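Local atomic coordinates of exported gluconolactonase (Xanthomonas campestris pv. campestris, PDB entry 3DR2), a protein that probably hydrolyses glucono-lactone to gluconate, as a calcium-binding six-bladed beta-propeller of the SMP-30/gluconolactonase family that forms a dimer. Residues A86-L99 with C102-A114. Residues are numbered along the deposited sequence; the frame is centred on the assembly and turned at random.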
ATOM      1  N   ALA A  86      -7.622   1.037  -9.447  1.00 13.07           N
ATOM      2  CA  ALA A  86      -7.352   2.460  -9.548  1.00 14.34           C
ATOM      3  C   ALA A  86      -7.817   3.072  -8.225  1.00 17.54           C
ATOM      4  O   ALA A  86      -8.687   3.950  -8.185  1.00 14.31           O
ATOM      5  CB  ALA A  86      -8.123   3.069 -10.732  1.00 16.64           C
ATOM      6  N   PHE A  87      -7.240   2.567  -7.141  1.00 12.79           N
ATOM      7  CA  PHE A  87      -7.543   3.030  -5.796  1.00 13.78           C
ATOM      8  C   PHE A  87      -9.020   2.980  -5.436  1.00 13.93           C
ATOM      9  O   PHE A  87      -9.622   3.991  -5.072  1.00 13.37           O
ATOM     10  CB  PHE A  87      -6.992   4.444  -5.590  1.00 13.28           C
ATOM     11  CG  PHE A  87      -5.510   4.539  -5.784  1.00 14.60           C
ATOM     12  CD1 PHE A  87      -4.980   4.919  -7.013  1.00 15.19           C
ATOM     13  CD2 PHE A  87      -4.641   4.187  -4.758  1.00 15.21           C
ATOM     14  CE1 PHE A  87      -3.601   4.944  -7.215  1.00 14.02           C
ATOM     15  CE2 PHE A  87      -3.264   4.206  -4.951  1.00 15.59           C
ATOM     16  CZ  PHE A  87      -2.742   4.585  -6.180  1.00 15.66           C
ATOM     17  N   THR A  88      -9.596   1.788  -5.540  1.00 11.95           N
ATOM     18  CA  THR A  88     -10.996   1.579  -5.205  1.00 13.50           C
ATOM     19  C   THR A  88     -11.181   1.749  -3.699  1.00 14.45           C
ATOM     20  O   THR A  88     -10.389   1.230  -2.905  1.00 12.26           O
ATOM     21  CB  THR A  88     -11.444   0.174  -5.632  1.00 14.14           C
ATOM     22  OG1 THR A  88     -11.292   0.051  -7.048  1.00 15.77           O
ATOM     23  CG2 THR A  88     -12.903  -0.068  -5.272  1.00 12.84           C
ATOM     24  N   ASN A  89     -12.225   2.480  -3.322  1.00 11.49           N
ATOM     25  CA  ASN A  89     -12.535   2.757  -1.922  1.00 13.45           C
ATOM     26  C   ASN A  89     -13.858   2.087  -1.550  1.00 14.49           C
ATOM     27  O   ASN A  89     -13.892   0.892  -1.274  1.00 14.22           O
ATOM     28  CB  ASN A  89     -12.609   4.281  -1.707  1.00 13.48           C
ATOM     29  CG  ASN A  89     -12.641   4.672  -0.233  1.00 15.31           C
ATOM     30  OD1 ASN A  89     -12.372   5.828   0.121  1.00 17.90           O
ATOM     31  ND2 ASN A  89     -12.975   3.721   0.628  1.00 11.07           N
ATOM     32  N   GLY A  90     -14.951   2.841  -1.568  1.00 12.61           N
ATOM     33  CA  GLY A  90     -16.230   2.252  -1.221  1.00 13.61           C
ATOM     34  C   GLY A  90     -16.721   1.173  -2.179  1.00 14.94           C
ATOM     35  O   GLY A  90     -16.423   1.208  -3.374  1.00 12.82           O
ATOM     36  N   ASN A  91     -17.452   0.198  -1.635  1.00 12.45           N
ATOM     37  CA  ASN A  91     -18.059  -0.882  -2.420  1.00 12.83           C
ATOM     38  C   ASN A  91     -19.507  -0.993  -1.955  1.00 14.60           C
ATOM     39  O   ASN A  91     -19.832  -0.653  -0.811  1.00 12.54           O
ATOM     40  CB  ASN A  91     -17.401  -2.244  -2.161  1.00 14.33           C
ATOM     41  CG  ASN A  91     -15.958  -2.291  -2.589  1.00 13.05           C
ATOM     42  OD1 ASN A  91     -15.642  -2.294  -3.779  1.00 14.34           O
ATOM     43  ND2 ASN A  91     -15.064  -2.334  -1.611  1.00 15.62           N
ATOM     44  N   ALA A  92     -20.362  -1.479  -2.847  1.00 11.58           N
ATOM     45  CA  ALA A  92     -21.774  -1.686  -2.554  1.00 13.98           C
ATOM     46  C   ALA A  92     -22.272  -2.742  -3.529  1.00 16.12           C
ATOM     47  O   ALA A  92     -21.571  -3.094  -4.478  1.00 14.83           O
ATOM     48  CB  ALA A  92     -22.554  -0.391  -2.729  1.00 16.23           C
ATOM     49  N   VAL A  93     -23.476  -3.249  -3.289  1.00 14.88           N
ATOM     50  CA  VAL A  93     -24.059  -4.274  -4.147  1.00 18.07           C
ATOM     51  C   VAL A  93     -25.418  -3.796  -4.628  1.00 18.95           C
ATOM     52  O   VAL A  93     -26.260  -3.421  -3.819  1.00 20.26           O
ATOM     53  CB  VAL A  93     -24.234  -5.595  -3.378  1.00 16.68           C
ATOM     54  CG1 VAL A  93     -24.753  -6.683  -4.320  1.00 16.70           C
ATOM     55  CG2 VAL A  93     -22.912  -6.008  -2.758  1.00 17.43           C
ATOM     56  N   ASP A  94     -25.636  -3.804  -5.939  1.00 17.55           N
ATOM     57  CA  ASP A  94     -26.910  -3.341  -6.459  1.00 20.85           C
ATOM     58  C   ASP A  94     -27.990  -4.413  -6.404  1.00 20.65           C
ATOM     59  O   ASP A  94     -27.752  -5.526  -5.936  1.00 21.17           O
ATOM     60  CB  ASP A  94     -26.742  -2.771  -7.878  1.00 18.25           C
ATOM     61  CG  ASP A  94     -26.432  -3.827  -8.926  1.00 17.67           C
ATOM     62  OD1 ASP A  94     -26.012  -3.427 -10.035  1.00 19.05           O
ATOM     63  OD2 ASP A  94     -26.616  -5.035  -8.661  1.00 20.17           O
ATOM     64  N   ALA A  95     -29.187  -4.062  -6.856  1.00 24.62           N
ATOM     65  CA  ALA A  95     -30.308  -4.989  -6.827  1.00 23.68           C
ATOM     66  C   ALA A  95     -30.060  -6.266  -7.625  1.00 24.85           C
ATOM     67  O   ALA A  95     -30.596  -7.323  -7.289  1.00 26.55           O
ATOM     68  CB  ALA A  95     -31.564  -4.291  -7.327  1.00 25.97           C
ATOM     69  N   GLN A  96     -29.242  -6.173  -8.670  1.00 24.35           N
ATOM     70  CA  GLN A  96     -28.937  -7.333  -9.505  1.00 22.51           C
ATOM     71  C   GLN A  96     -27.725  -8.115  -8.997  1.00 23.34           C
ATOM     72  O   GLN A  96     -27.182  -8.958  -9.710  1.00 24.13           O
ATOM     73  CB  GLN A  96     -28.681  -6.899 -10.952  1.00 23.48           C
ATOM     74  CG  GLN A  96     -29.892  -6.333 -11.696  1.00 25.97           C
ATOM     75  CD  GLN A  96     -30.307  -4.953 -11.213  1.00 26.67           C
ATOM     76  OE1 GLN A  96     -29.491  -4.032 -11.146  1.00 28.28           O
ATOM     77  NE2 GLN A  96     -31.586  -4.803 -10.886  1.00 27.76           N
ATOM     78  N   GLN A  97     -27.323  -7.834  -7.759  1.00 20.11           N
ATOM     79  CA  GLN A  97     -26.180  -8.477  -7.119  1.00 20.58           C
ATOM     80  C   GLN A  97     -24.857  -8.260  -7.848  1.00 18.24           C
ATOM     81  O   GLN A  97     -23.989  -9.137  -7.868  1.00 18.71           O
ATOM     82  CB  GLN A  97     -26.435  -9.974  -6.915  1.00 18.86           C
ATOM     83  CG  GLN A  97     -27.405 -10.295  -5.764  1.00 22.94           C
ATOM     84  CD  GLN A  97     -26.893  -9.854  -4.391  1.00 22.29           C
ATOM     85  OE1 GLN A  97     -27.491  -8.999  -3.733  1.00 24.76           O
ATOM     86  NE2 GLN A  97     -25.789 -10.444  -3.952  1.00 20.84           N
ATOM     87  N   ARG A  98     -24.717  -7.083  -8.452  1.00 16.67           N
ATOM     88  CA  ARG A  98     -23.482  -6.707  -9.135  1.00 16.28           C
ATOM     89  C   ARG A  98     -22.750  -5.763  -8.188  1.00 17.69           C
ATOM     90  O   ARG A  98     -23.383  -4.994  -7.468  1.00 17.63           O
ATOM     91  CB  ARG A  98     -23.778  -5.967 -10.445  1.00 18.42           C
ATOM     92  CG  ARG A  98     -24.396  -6.813 -11.540  1.00 18.87           C
ATOM     93  CD  ARG A  98     -24.780  -5.942 -12.730  1.00 18.15           C
ATOM     94  NE  ARG A  98     -25.834  -4.991 -12.379  1.00 18.78           N
ATOM     95  CZ  ARG A  98     -26.502  -4.255 -13.261  1.00 21.03           C
ATOM     96  NH1 ARG A  98     -26.228  -4.353 -14.556  1.00 19.56           N
ATOM     97  NH2 ARG A  98     -27.458  -3.429 -12.850  1.00 20.97           N
ATOM     98  N   LEU A  99     -21.423  -5.825  -8.172  1.00 15.17           N
ATOM     99  CA  LEU A  99     -20.654  -4.946  -7.304  1.00 16.93           C
ATOM    100  C   LEU A  99     -20.471  -3.589  -7.964  1.00 17.49           C
ATOM    101  O   LEU A  99     -20.151  -3.514  -9.151  1.00 17.37           O
ATOM    102  CB  LEU A  99     -19.268  -5.534  -7.021  1.00 16.45           C
ATOM    103  CG  LEU A  99     -19.169  -6.909  -6.365  1.00 16.56           C
ATOM    104  CD1 LEU A  99     -17.709  -7.212  -6.069  1.00 17.33           C
ATOM    105  CD2 LEU A  99     -19.994  -6.934  -5.083  1.00 17.73           C
ATOM    106  N   CYS A 102     -16.433   2.840  -5.830  1.00 13.26           N
ATOM    107  CA  CYS A 102     -15.992   4.231  -5.817  1.00 13.77           C
ATOM    108  C   CYS A 102     -14.500   4.105  -6.077  1.00 13.50           C
ATOM    109  O   CYS A 102     -13.807   3.398  -5.340  1.00 11.79           O
ATOM    110  CB  CYS A 102     -16.180   4.867  -4.444  1.00 13.65           C
ATOM    111  SG  CYS A 102     -17.852   5.383  -4.088  1.00 27.83           S
ATOM    112  N   GLU A 103     -13.998   4.768  -7.113  1.00 12.29           N
ATOM    113  CA  GLU A 103     -12.577   4.684  -7.425  1.00 14.25           C
ATOM    114  C   GLU A 103     -11.890   6.043  -7.368  1.00 16.17           C
ATOM    115  O   GLU A 103     -12.222   6.951  -8.134  1.00 14.69           O
ATOM    116  CB  GLU A 103     -12.373   4.051  -8.806  1.00 15.17           C
ATOM    117  CG  GLU A 103     -12.795   2.585  -8.859  1.00 17.48           C
ATOM    118  CD  GLU A 103     -12.474   1.917 -10.186  1.00 16.18           C
ATOM    119  OE1 GLU A 103     -11.556   2.392 -10.879  1.00 17.95           O
ATOM    120  OE2 GLU A 103     -13.125   0.903 -10.523  1.00 18.02           O
ATOM    121  N   HIS A 104     -10.938   6.179  -6.445  1.00 13.28           N
ATOM    122  CA  HIS A 104     -10.201   7.434  -6.290  1.00 14.42           C
ATOM    123  C   HIS A 104      -9.378   7.725  -7.535  1.00 16.10           C
ATOM    124  O   HIS A 104      -9.297   8.867  -7.982  1.00 16.28           O
ATOM    125  CB  HIS A 104      -9.225   7.368  -5.107  1.00 15.41           C
ATOM    126  CG  HIS A 104      -9.852   7.548  -3.759  1.00 15.02           C
ATOM    127  ND1 HIS A 104      -9.095   7.708  -2.618  1.00 13.77           N
ATOM    128  CD2 HIS A 104     -11.146   7.584  -3.360  1.00 14.75           C
ATOM    129  CE1 HIS A 104      -9.894   7.832  -1.574  1.00 14.02           C
ATOM    130  NE2 HIS A 104     -11.144   7.759  -1.996  1.00 14.07           N
ATOM    131  N   GLY A 105      -8.754   6.681  -8.075  1.00 14.67           N
ATOM    132  CA  GLY A 105      -7.913   6.828  -9.248  1.00 16.33           C
ATOM    133  C   GLY A 105      -8.628   7.271 -10.507  1.00 17.04           C
ATOM    134  O   GLY A 105      -8.256   8.281 -11.114  1.00 16.85           O
ATOM    135  N   ARG A 106      -9.641   6.516 -10.918  1.00 15.81           N
ATOM    136  CA  ARG A 106     -10.383   6.879 -12.116  1.00 16.33           C
ATOM    137  C   ARG A 106     -11.367   8.007 -11.822  1.00 18.44           C
ATOM    138  O   ARG A 106     -12.004   8.539 -12.736  1.00 17.06           O
ATOM    139  CB  ARG A 106     -11.109   5.652 -12.695  1.00 18.15           C
ATOM    140  CG  ARG A 106     -10.157   4.694 -13.416  1.00 19.15           C
ATOM    141  CD  ARG A 106     -10.877   3.724 -14.340  1.00 21.61           C
ATOM    142  NE  ARG A 106     -11.498   2.618 -13.619  1.00 20.22           N
ATOM    143  CZ  ARG A 106     -12.104   1.590 -14.208  1.00 22.09           C
ATOM    144  NH1 ARG A 106     -12.636   0.624 -13.474  1.00 21.36           N
ATOM    145  NH2 ARG A 106     -12.183   1.532 -15.533  1.00 23.20           N
ATOM    146  N   ARG A 107     -11.467   8.373 -10.543  1.00 16.56           N
ATOM    147  CA  ARG A 107     -12.355   9.444 -10.083  1.00 16.67           C
ATOM    148  C   ARG A 107     -13.752   9.205 -10.643  1.00 18.40           C
ATOM    149  O   ARG A 107     -14.323  10.049 -11.334  1.00 19.85           O
ATOM    150  CB  ARG A 107     -11.789  10.803 -10.528  1.00 18.18           C
ATOM    151  CG  ARG A 107     -10.424  11.086  -9.903  1.00 17.92           C
ATOM    152  CD  ARG A 107      -9.666  12.235 -10.554  1.00 20.78           C
ATOM    153  NE  ARG A 107     -10.338  13.526 -10.408  1.00 20.93           N
ATOM    154  CZ  ARG A 107      -9.835  14.681 -10.830  1.00 22.11           C
ATOM    155  NH1 ARG A 107      -8.649  14.715 -11.423  1.00 21.26           N
ATOM    156  NH2 ARG A 107     -10.522  15.804 -10.673  1.00 21.01           N
ATOM    157  N   ALA A 108     -14.311   8.047 -10.314  1.00 16.65           N
ATOM    158  CA  ALA A 108     -15.615   7.689 -10.836  1.00 15.96           C
ATOM    159  C   ALA A 108     -16.280   6.553 -10.094  1.00 17.19           C
ATOM    160  O   ALA A 108     -15.723   5.994  -9.150  1.00 14.83           O
ATOM    161  CB  ALA A 108     -15.469   7.308 -12.301  1.00 19.53           C
ATOM    162  N   ILE A 109     -17.493   6.241 -10.540  1.00 15.35           N
ATOM    163  CA  ILE A 109     -18.277   5.133 -10.013  1.00 14.78           C
ATOM    164  C   ILE A 109     -18.200   4.068 -11.101  1.00 16.30           C
ATOM    165  O   ILE A 109     -18.477   4.353 -12.271  1.00 15.33           O
ATOM    166  CB  ILE A 109     -19.759   5.511  -9.823  1.00 17.50           C
ATOM    167  CG1 ILE A 109     -19.887   6.662  -8.823  1.00 15.91           C
ATOM    168  CG2 ILE A 109     -20.548   4.294  -9.349  1.00 17.79           C
ATOM    169  CD1 ILE A 109     -19.359   6.340  -7.429  1.00 13.54           C
ATOM    170  N   THR A 110     -17.810   2.851 -10.730  1.00 14.72           N
ATOM    171  CA  THR A 110     -17.703   1.758 -11.695  1.00 13.68           C
ATOM    172  C   THR A 110     -18.516   0.555 -11.214  1.00 16.56           C
ATOM    173  O   THR A 110     -18.963   0.521 -10.067  1.00 15.31           O
ATOM    174  CB  THR A 110     -16.226   1.340 -11.896  1.00 14.54           C
ATOM    175  OG1 THR A 110     -15.710   0.784 -10.679  1.00 17.02           O
ATOM    176  CG2 THR A 110     -15.384   2.552 -12.289  1.00 16.81           C
ATOM    177  N   ARG A 111     -18.717  -0.425 -12.095  1.00 15.79           N
ATOM    178  CA  ARG A 111     -19.486  -1.619 -11.752  1.00 16.77           C
ATOM    179  C   ARG A 111     -18.802  -2.852 -12.338  1.00 14.94           C
ATOM    180  O   ARG A 111     -18.478  -2.885 -13.523  1.00 17.20           O
ATOM    181  CB  ARG A 111     -20.914  -1.489 -12.300  1.00 17.78           C
ATOM    182  CG  ARG A 111     -21.863  -2.619 -11.920  1.00 19.21           C
ATOM    183  CD  ARG A 111     -23.289  -2.281 -12.344  1.00 22.97           C
ATOM    184  NE  ARG A 111     -23.382  -2.116 -13.791  1.00 24.54           N
ATOM    185  CZ  ARG A 111     -24.312  -1.396 -14.409  1.00 25.84           C
ATOM    186  NH1 ARG A 111     -25.241  -0.761 -13.707  1.00 24.85           N
ATOM    187  NH2 ARG A 111     -24.311  -1.312 -15.732  1.00 26.33           N
ATOM    188  N   SER A 112     -18.589  -3.867 -11.506  1.00 15.07           N
ATOM    189  CA  SER A 112     -17.925  -5.092 -11.953  1.00 18.04           C
ATOM    190  C   SER A 112     -18.876  -6.130 -12.536  1.00 17.50           C
ATOM    191  O   SER A 112     -20.029  -6.244 -12.116  1.00 15.96           O
ATOM    192  CB  SER A 112     -17.173  -5.746 -10.790  1.00 19.29           C
ATOM    193  OG  SER A 112     -16.211  -4.881 -10.238  1.00 27.06           O
ATOM    194  N   ASP A 113     -18.370  -6.894 -13.502  1.00 19.60           N
ATOM    195  CA  ASP A 113     -19.142  -7.958 -14.138  1.00 19.74           C
ATOM    196  C   ASP A 113     -18.648  -9.287 -13.566  1.00 20.46           C
ATOM    197  O   ASP A 113     -17.804  -9.305 -12.674  1.00 20.67           O
ATOM    198  CB  ASP A 113     -18.930  -7.946 -15.656  1.00 23.13           C
ATOM    199  CG  ASP A 113     -19.572  -6.751 -16.331  1.00 29.11           C
ATOM    200  OD1 ASP A 113     -19.406  -5.621 -15.823  1.00 35.49           O
ATOM    201  OD2 ASP A 113     -20.234  -6.936 -17.380  1.00 32.31           O
ATOM    202  N   ALA A 114     -19.167 -10.396 -14.084  1.00 22.27           N
ATOM    203  CA  ALA A 114     -18.761 -11.717 -13.615  1.00 21.99           C
ATOM    204  C   ALA A 114     -17.337 -11.968 -14.087  1.00 25.54           C
ATOM    205  O   ALA A 114     -16.660 -12.880 -13.609  1.00 25.70           O
ATOM    206  CB  ALA A 114     -19.698 -12.784 -14.173  1.00 24.66           C
TER
HETATM  207  O   HOH W   1      -9.810   0.114 -11.137  1.00 16.70           O
HETATM  208  O   HOH W   2     -12.803  -1.228  -8.882  1.00 17.25           O
HETATM  209  O   HOH W   3     -25.799  -0.834 -10.806  1.00 25.28           O
HETATM  210  O   HOH W   4     -20.277  -7.932  -9.978  1.00 15.83           O
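Glu103 and Thr88 form a non-hydrogen-bonded pair of antiparallel strands 99-103 and 88-93, and the Glu103 carboxylate is the polar centre at this end. Arg106 grips it side-on, with NE 2.7 Å from Glu103 OE1 and NH1 bonded to OE2. Thr110 OG1 also donates to OE2, from above the carboxylate plane. One water links OE1 to Ala86 N, and a second joins OE2 to Thr88 OG1. Arg106 N is buried here without a partner in the model. Asn89 N meets Cys102 O at 2.7 Å, almost straight (175°), and Cys102 N returns a bond to Gly90 O. Phe87 O and Ala86 O accept from His104 N and Gly105 N, both above the carbonyl planes. His104 ND1 is bonded to Gln158 O. At the far end, Ser112 N binds Leu99 O at 2.8 Å, and a water bridges Leu99 N and Ser112 O. Arg111 leaves with CG anti to its backbone N (chi1 -175°) and bends at chi3, laying its guanidinium on that of Arg98, planes at 7°. Arg98 NE binds Asp94 OD1 at 2.8 Å; a water connects that oxygen to Arg111 NH1. The contact unites three strands of one propeller blade, beside the calcium ligand Asn134. The chemistry suggests that a carboxylate ties each end together, Asp94 probably offsetting the stacked arginines' like charges.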